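Side-chain contacts in trigger factor (Thermotoga maritima, PDB 2NSC), which probably acts as a ribosome-bound chaperone and prolyl isomerase for newly made proteins, the chain here being its N-terminal, ribosome-binding domain: residues K51-L54 and K55-G59; Q63-T66 and L67-L70. All coordinates share one frame; numbering follows the deposited sequence.

How the contacts relate
From the N terminus the chain forms the hairpin of strands 2-9 and 12-18, then helix 21-36 and a long loop before the helices of both contacts. Contact 1 spans helix 51-58 and the residue after it, and contact 2 lies within helix 62-71. Each joins side chains about one helical turn apart and closes no large loop. The two come in series, neither nested nor crossed, with centres about 14 Å apart and no direct touch. What unites them is helix 21-36, which backs both and offers two residues, Glu28 and Leu35, that each contact shares.

Contact 1 of 2, residues K51-L54 and K55-G59; sequences KNVL and KMKLG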
ATOM      1  N   LYS A  51       5.969  -8.396  12.317  1.00 32.53           N
ATOM      2  CA  LYS A  51       5.498  -7.252  11.508  1.00 33.62           C
ATOM      3  C   LYS A  51       5.790  -5.882  12.149  1.00 33.91           C
ATOM      4  O   LYS A  51       6.263  -4.966  11.474  1.00 33.92           O
ATOM      5  CB  LYS A  51       3.996  -7.385  11.167  1.00 33.50           C
ATOM      6  CG  LYS A  51       3.392  -6.134  10.486  1.00 34.04           C
ATOM      7  CD  LYS A  51       2.148  -6.419   9.651  1.00 34.42           C
ATOM      8  CE  LYS A  51       0.947  -6.756  10.501  1.00 36.65           C
ATOM      9  NZ  LYS A  51      -0.295  -6.852   9.669  1.00 38.72           N
ATOM     10  N   ASN A  52       5.508  -5.761  13.444  1.00 34.62           N
ATOM     11  CA  ASN A  52       5.719  -4.520  14.202  1.00 35.63           C
ATOM     12  C   ASN A  52       7.152  -4.020  14.222  1.00 35.66           C
ATOM     13  O   ASN A  52       7.409  -2.812  14.288  1.00 35.69           O
ATOM     14  CB  ASN A  52       5.248  -4.714  15.642  1.00 35.86           C
ATOM     15  CG  ASN A  52       3.752  -4.804  15.740  1.00 37.85           C
ATOM     16  OD1 ASN A  52       3.027  -4.231  14.908  1.00 40.89           O
ATOM     17  ND2 ASN A  52       3.268  -5.526  16.753  1.00 39.69           N
ATOM     18  N   VAL A  53       8.075  -4.970  14.196  1.00 35.97           N
ATOM     19  CA  VAL A  53       9.495  -4.690  14.238  1.00 36.44           C
ATOM     20  C   VAL A  53       9.916  -4.161  12.873  1.00 36.96           C
ATOM     21  O   VAL A  53      10.614  -3.152  12.780  1.00 37.35           O
ATOM     22  CB  VAL A  53      10.278  -5.954  14.627  1.00 36.26           C
ATOM     23  CG1 VAL A  53      11.777  -5.675  14.708  1.00 36.34           C
ATOM     24  CG2 VAL A  53       9.756  -6.491  15.963  1.00 36.63           C
ATOM     25  N   LEU A  54       9.458  -4.818  11.811  1.00 37.34           N
ATOM     26  CA  LEU A  54       9.748  -4.359  10.457  1.00 37.45           C
ATOM     27  C   LEU A  54       9.250  -2.926  10.219  1.00 37.81           C
ATOM     28  O   LEU A  54      10.007  -2.070   9.751  1.00 38.10           O
ATOM     29  CB  LEU A  54       9.192  -5.339   9.426  1.00 37.29           C
ATOM     30  CG  LEU A  54       9.935  -6.678   9.356  1.00 36.82           C
ATOM     31  CD1 LEU A  54       9.158  -7.664   8.529  1.00 35.43           C
ATOM     32  CD2 LEU A  54      11.339  -6.517   8.789  1.00 35.87           C
ATOM     33  N   LYS A  55       8.000  -2.659  10.589  1.00 38.03           N
ATOM     34  CA  LYS A  55       7.413  -1.327  10.455  1.00 38.43           C
ATOM     35  C   LYS A  55       8.210  -0.270  11.204  1.00 39.40           C
ATOM     36  O   LYS A  55       8.294   0.872  10.747  1.00 39.67           O
ATOM     37  CB  LYS A  55       5.964  -1.328  10.936  1.00 38.23           C
ATOM     38  CG  LYS A  55       5.133  -2.410  10.272  1.00 37.75           C
ATOM     39  CD  LYS A  55       3.673  -2.348  10.637  1.00 36.89           C
ATOM     40  CE  LYS A  55       2.895  -1.472   9.681  1.00 37.22           C
ATOM     41  NZ  LYS A  55       1.435  -1.655   9.906  1.00 37.09           N
ATOM     42  N   MET A  56       8.790  -0.654  12.346  1.00 40.15           N
ATOM     43  CA  MET A  56       9.584   0.262  13.189  1.00 41.27           C
ATOM     44  C   MET A  56      10.978   0.553  12.606  1.00 40.71           C
ATOM     45  O   MET A  56      11.379   1.716  12.491  1.00 40.53           O
ATOM     46  CB  MET A  56       9.692  -0.281  14.621  1.00 41.13           C
ATOM     47  CG  MET A  56      10.480   0.603  15.563  1.00 42.30           C
ATOM     48  SD  MET A  56      10.949  -0.240  17.086  1.00 43.71           S
ATOM     49  CE  MET A  56      12.202  -1.385  16.489  1.00 43.39           C
ATOM     50  N   LYS A  57      11.697  -0.512  12.245  1.00 40.49           N
ATOM     51  CA  LYS A  57      13.003  -0.417  11.585  1.00 40.39           C
ATOM     52  C   LYS A  57      12.929   0.365  10.269  1.00 39.87           C
ATOM     53  O   LYS A  57      13.637   1.363  10.084  1.00 39.72           O
ATOM     54  CB  LYS A  57      13.564  -1.820  11.295  1.00 40.79           C
ATOM     55  CG  LYS A  57      13.750  -2.722  12.509  1.00 41.90           C
ATOM     56  CD  LYS A  57      14.833  -2.210  13.415  1.00 44.58           C
ATOM     57  CE  LYS A  57      14.968  -3.071  14.647  1.00 45.71           C
ATOM     58  NZ  LYS A  57      16.254  -2.782  15.330  1.00 45.93           N
ATOM     59  N   LEU A  58      12.057  -0.099   9.372  1.00 38.93           N
ATOM     60  CA  LEU A  58      11.908   0.465   8.031  1.00 38.17           C
ATOM     61  C   LEU A  58      11.232   1.832   7.988  1.00 37.46           C
ATOM     62  O   LEU A  58      11.506   2.619   7.088  1.00 37.51           O
ATOM     63  CB  LEU A  58      11.132  -0.494   7.121  1.00 38.30           C
ATOM     64  CG  LEU A  58      11.616  -1.939   6.977  1.00 38.63           C
ATOM     65  CD1 LEU A  58      10.982  -2.590   5.769  1.00 39.08           C
ATOM     66  CD2 LEU A  58      13.120  -2.004   6.883  1.00 40.39           C
ATOM     67  N   GLY A  59      10.340   2.097   8.939  1.00 36.71           N
ATOM     68  CA  GLY A  59       9.602   3.359   8.984  1.00 35.91           C
ATOM     69  C   GLY A  59       8.760   3.540   7.739  1.00 35.28           C
ATOM     70  O   GLY A  59       8.001   2.635   7.358  1.00 35.04           O
TER
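Lys51 and Lys55 run side by side on one flank of helix 51-58, an i to i+4 pair in the short helix that follows the Gly-Phe-Arg-Lys signature loop of the N-terminal domain, the loop that probably docks on the ribosome, as in other trigger factors. Their aliphatic portions meet where CG of Lys51 lies 3.8 Å from CD of Lys55. Lys55 swings CG back beside its own N (chi1 -53°), laying that carbon 3.0 Å from O of Lys51. The ammonium groups end apart, with 5.5 Å between NZ of Lys51 and NZ of Lys55. Acidic residues of helix 21-36 probably help to offset the like charges: Lys55 forms a salt bridge to Glu28, and Lys51 has a long, weak ion pair with Asp29. Replacing Lys55 with an alanine would probably leave Glu28 without this salt-bridge mate and uncover the CG of Lys51 on which the longer chain rests.

Val53 and Lys57 repeat the parallel arrangement on another side of the helix, where Ile41 of the preceding loop touches both. Lys57 folds at chi2 (-67°), which brings its CE alongside CG1 of Val53 at 4.1 Å before the chain leads away. Val53 also packs on Phe44, the aromatic residue of the signature. Leu54 and Leu58 instead both reach Leu35 of helix 21-36, making an apolar side to the helix. Between these two leucines, the side chain of Leu58 meets the carbonyl of Leu54 and not its side chain: CG of Leu58 sits 3.2 Å from O of Leu54, the same oxygen that accepts the hydrogen bond from N of Leu58 at 2.9 Å.

Contact 2 of 2, residues Q63-T66 and L67-L70; sequences QEYT and LDFL
Tyr65 and Asp68 make a local i to i+3 side-chain contact within helix 62-71, near the centre of the chain, and Asp68 also folds back onto the carbonyl of Glu64, four residues earlier. Tyr65 and Asp68 lie alongside each other and point the same way; OD2 of Asp68 comes within 4.0 Å of CD1 of Tyr65, obliquely to the ring, and the carboxylate plane stands almost at right angles to the aromatic one (86°). With CG opposite its own carbonyl carbon (chi1 -77°), Asp68 places that CG 3.3 Å from O of Glu64, the acceptor for its backbone N-H. The acids themselves stay apart, with OE1 of Glu64 and OD1 of Asp68 separated by 6.0 Å. One arginine, Arg92, forms a salt bridge to each, so its positive charge probably offsets their mutual repulsion.

This helix packs against helix 21-36 in the ribosome-binding domain of trigger factor. Tyr65, Thr66, Phe69 and Leu70 touch that helix, at Leu35, Glu28, Lys30 and Ala27 respectively. The hydroxyl OG1 of buried Thr66 is satisfied within its own helix by a hydrogen bond to the carbonyl oxygen of Phe62. Along another line of the helix, Leu67 rests its CG 3.5 Å from O of Gln63 and its side chain also touches Arg92. The Phe69 ring comes obliquely to the carbonyl of Tyr65, with CD2 of Phe69 lying 3.3 Å from O of Tyr65; that carbonyl also receives the backbone N-H of Phe69 at 3.2 Å from N to O.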
ATOM      1  N   GLN A  63       5.892   1.135   3.820  1.00 25.09           N
ATOM      2  CA  GLN A  63       4.764   1.482   2.952  1.00 24.99           C
ATOM      3  C   GLN A  63       5.048   1.213   1.481  1.00 23.91           C
ATOM      4  O   GLN A  63       4.143   0.867   0.731  1.00 23.33           O
ATOM      5  CB  GLN A  63       4.437   2.978   3.040  1.00 24.92           C
ATOM      6  CG  GLN A  63       3.933   3.509   4.341  1.00 26.01           C
ATOM      7  CD  GLN A  63       3.480   4.954   4.194  1.00 27.30           C
ATOM      8  OE1 GLN A  63       3.479   5.525   3.082  1.00 28.99           O
ATOM      9  NE2 GLN A  63       3.061   5.552   5.306  1.00 31.39           N
ATOM     10  N   GLU A  64       6.294   1.451   1.062  1.00 23.12           N
ATOM     11  CA  GLU A  64       6.701   1.230  -0.326  1.00 22.50           C
ATOM     12  C   GLU A  64       6.500  -0.230  -0.713  1.00 21.51           C
ATOM     13  O   GLU A  64       5.991  -0.521  -1.800  1.00 21.41           O
ATOM     14  CB  GLU A  64       8.161   1.631  -0.535  1.00 22.63           C
ATOM     15  CG  GLU A  64       8.421   3.124  -0.326  1.00 25.36           C
ATOM     16  CD  GLU A  64       7.468   4.022  -1.140  1.00 29.95           C
ATOM     17  OE1 GLU A  64       7.234   3.757  -2.351  1.00 29.84           O
ATOM     18  OE2 GLU A  64       6.959   5.008  -0.554  1.00 31.91           O
ATOM     19  N   TYR A  65       6.892  -1.132   0.188  1.00 20.38           N
ATOM     20  CA  TYR A  65       6.700  -2.573  -0.007  1.00 19.90           C
ATOM     21  C   TYR A  65       5.222  -2.926   0.007  1.00 19.23           C
ATOM     22  O   TYR A  65       4.752  -3.731  -0.806  1.00 18.65           O
ATOM     23  CB  TYR A  65       7.478  -3.378   1.049  1.00 20.09           C
ATOM     24  CG  TYR A  65       8.970  -3.479   0.763  1.00 19.92           C
ATOM     25  CD1 TYR A  65       9.440  -4.202  -0.352  1.00 19.75           C
ATOM     26  CD2 TYR A  65       9.919  -2.835   1.587  1.00 20.28           C
ATOM     27  CE1 TYR A  65      10.823  -4.311  -0.637  1.00 18.97           C
ATOM     28  CE2 TYR A  65      11.324  -2.928   1.290  1.00 19.75           C
ATOM     29  CZ  TYR A  65      11.754  -3.675   0.182  1.00 19.24           C
ATOM     30  OH  TYR A  65      13.099  -3.797  -0.125  1.00 19.63           O
ATOM     31  N   THR A  66       4.483  -2.297   0.921  1.00 18.73           N
ATOM     32  CA  THR A  66       3.030  -2.471   0.957  1.00 18.81           C
ATOM     33  C   THR A  66       2.390  -2.066  -0.368  1.00 18.75           C
ATOM     34  O   THR A  66       1.563  -2.800  -0.908  1.00 18.88           O
ATOM     35  CB  THR A  66       2.372  -1.746   2.151  1.00 18.64           C
ATOM     36  OG1 THR A  66       2.960  -2.225   3.370  1.00 19.53           O
ATOM     37  CG2 THR A  66       0.879  -2.043   2.201  1.00 18.67           C
ATOM     38  N   LEU A  67       2.795  -0.925  -0.912  1.00 18.50           N
ATOM     39  CA  LEU A  67       2.247  -0.473  -2.170  1.00 18.50           C
ATOM     40  C   LEU A  67       2.658  -1.383  -3.321  1.00 18.71           C
ATOM     41  O   LEU A  67       1.856  -1.612  -4.225  1.00 19.66           O
ATOM     42  CB  LEU A  67       2.658   0.972  -2.440  1.00 18.31           C
ATOM     43  CG  LEU A  67       1.871   2.015  -1.667  1.00 17.96           C
ATOM     44  CD1 LEU A  67       2.691   3.305  -1.568  1.00 17.31           C
ATOM     45  CD2 LEU A  67       0.495   2.253  -2.307  1.00 15.71           C
ATOM     46  N   ASP A  68       3.888  -1.911  -3.294  1.00 18.81           N
ATOM     47  CA  ASP A  68       4.341  -2.882  -4.323  1.00 18.46           C
ATOM     48  C   ASP A  68       3.364  -4.046  -4.430  1.00 18.71           C
ATOM     49  O   ASP A  68       2.961  -4.426  -5.514  1.00 18.05           O
ATOM     50  CB  ASP A  68       5.716  -3.473  -3.991  1.00 17.76           C
ATOM     51  CG  ASP A  68       6.862  -2.519  -4.290  1.00 20.37           C
ATOM     52  OD1 ASP A  68       6.675  -1.569  -5.084  1.00 22.07           O
ATOM     53  OD2 ASP A  68       7.961  -2.720  -3.724  1.00 19.97           O
ATOM     54  N   PHE A  69       3.006  -4.623  -3.284  1.00 18.77           N
ATOM     55  CA  PHE A  69       2.093  -5.749  -3.285  1.00 19.58           C
ATOM     56  C   PHE A  69       0.647  -5.368  -3.623  1.00 20.29           C
ATOM     57  O   PHE A  69      -0.084  -6.173  -4.205  1.00 20.71           O
ATOM     58  CB  PHE A  69       2.218  -6.563  -1.994  1.00 19.13           C
ATOM     59  CG  PHE A  69       3.464  -7.414  -1.954  1.00 18.74           C
ATOM     60  CD1 PHE A  69       3.547  -8.575  -2.725  1.00 18.73           C
ATOM     61  CD2 PHE A  69       4.572  -7.021  -1.190  1.00 16.05           C
ATOM     62  CE1 PHE A  69       4.713  -9.353  -2.711  1.00 19.87           C
ATOM     63  CE2 PHE A  69       5.726  -7.774  -1.171  1.00 15.80           C
ATOM     64  CZ  PHE A  69       5.813  -8.938  -1.931  1.00 19.04           C
ATOM     65  N   LEU A  70       0.231  -4.152  -3.284  1.00 21.02           N
ATOM     66  CA  LEU A  70      -1.085  -3.704  -3.716  1.00 23.04           C
ATOM     67  C   LEU A  70      -1.126  -3.621  -5.242  1.00 25.25           C
ATOM     68  O   LEU A  70      -2.106  -4.028  -5.853  1.00 25.06           O
ATOM     69  CB  LEU A  70      -1.478  -2.370  -3.085  1.00 21.90           C
ATOM     70  CG  LEU A  70      -1.901  -2.361  -1.613  1.00 20.81           C
ATOM     71  CD1 LEU A  70      -2.077  -0.919  -1.212  1.00 18.02           C
ATOM     72  CD2 LEU A  70      -3.201  -3.163  -1.361  1.00 18.18           C
TER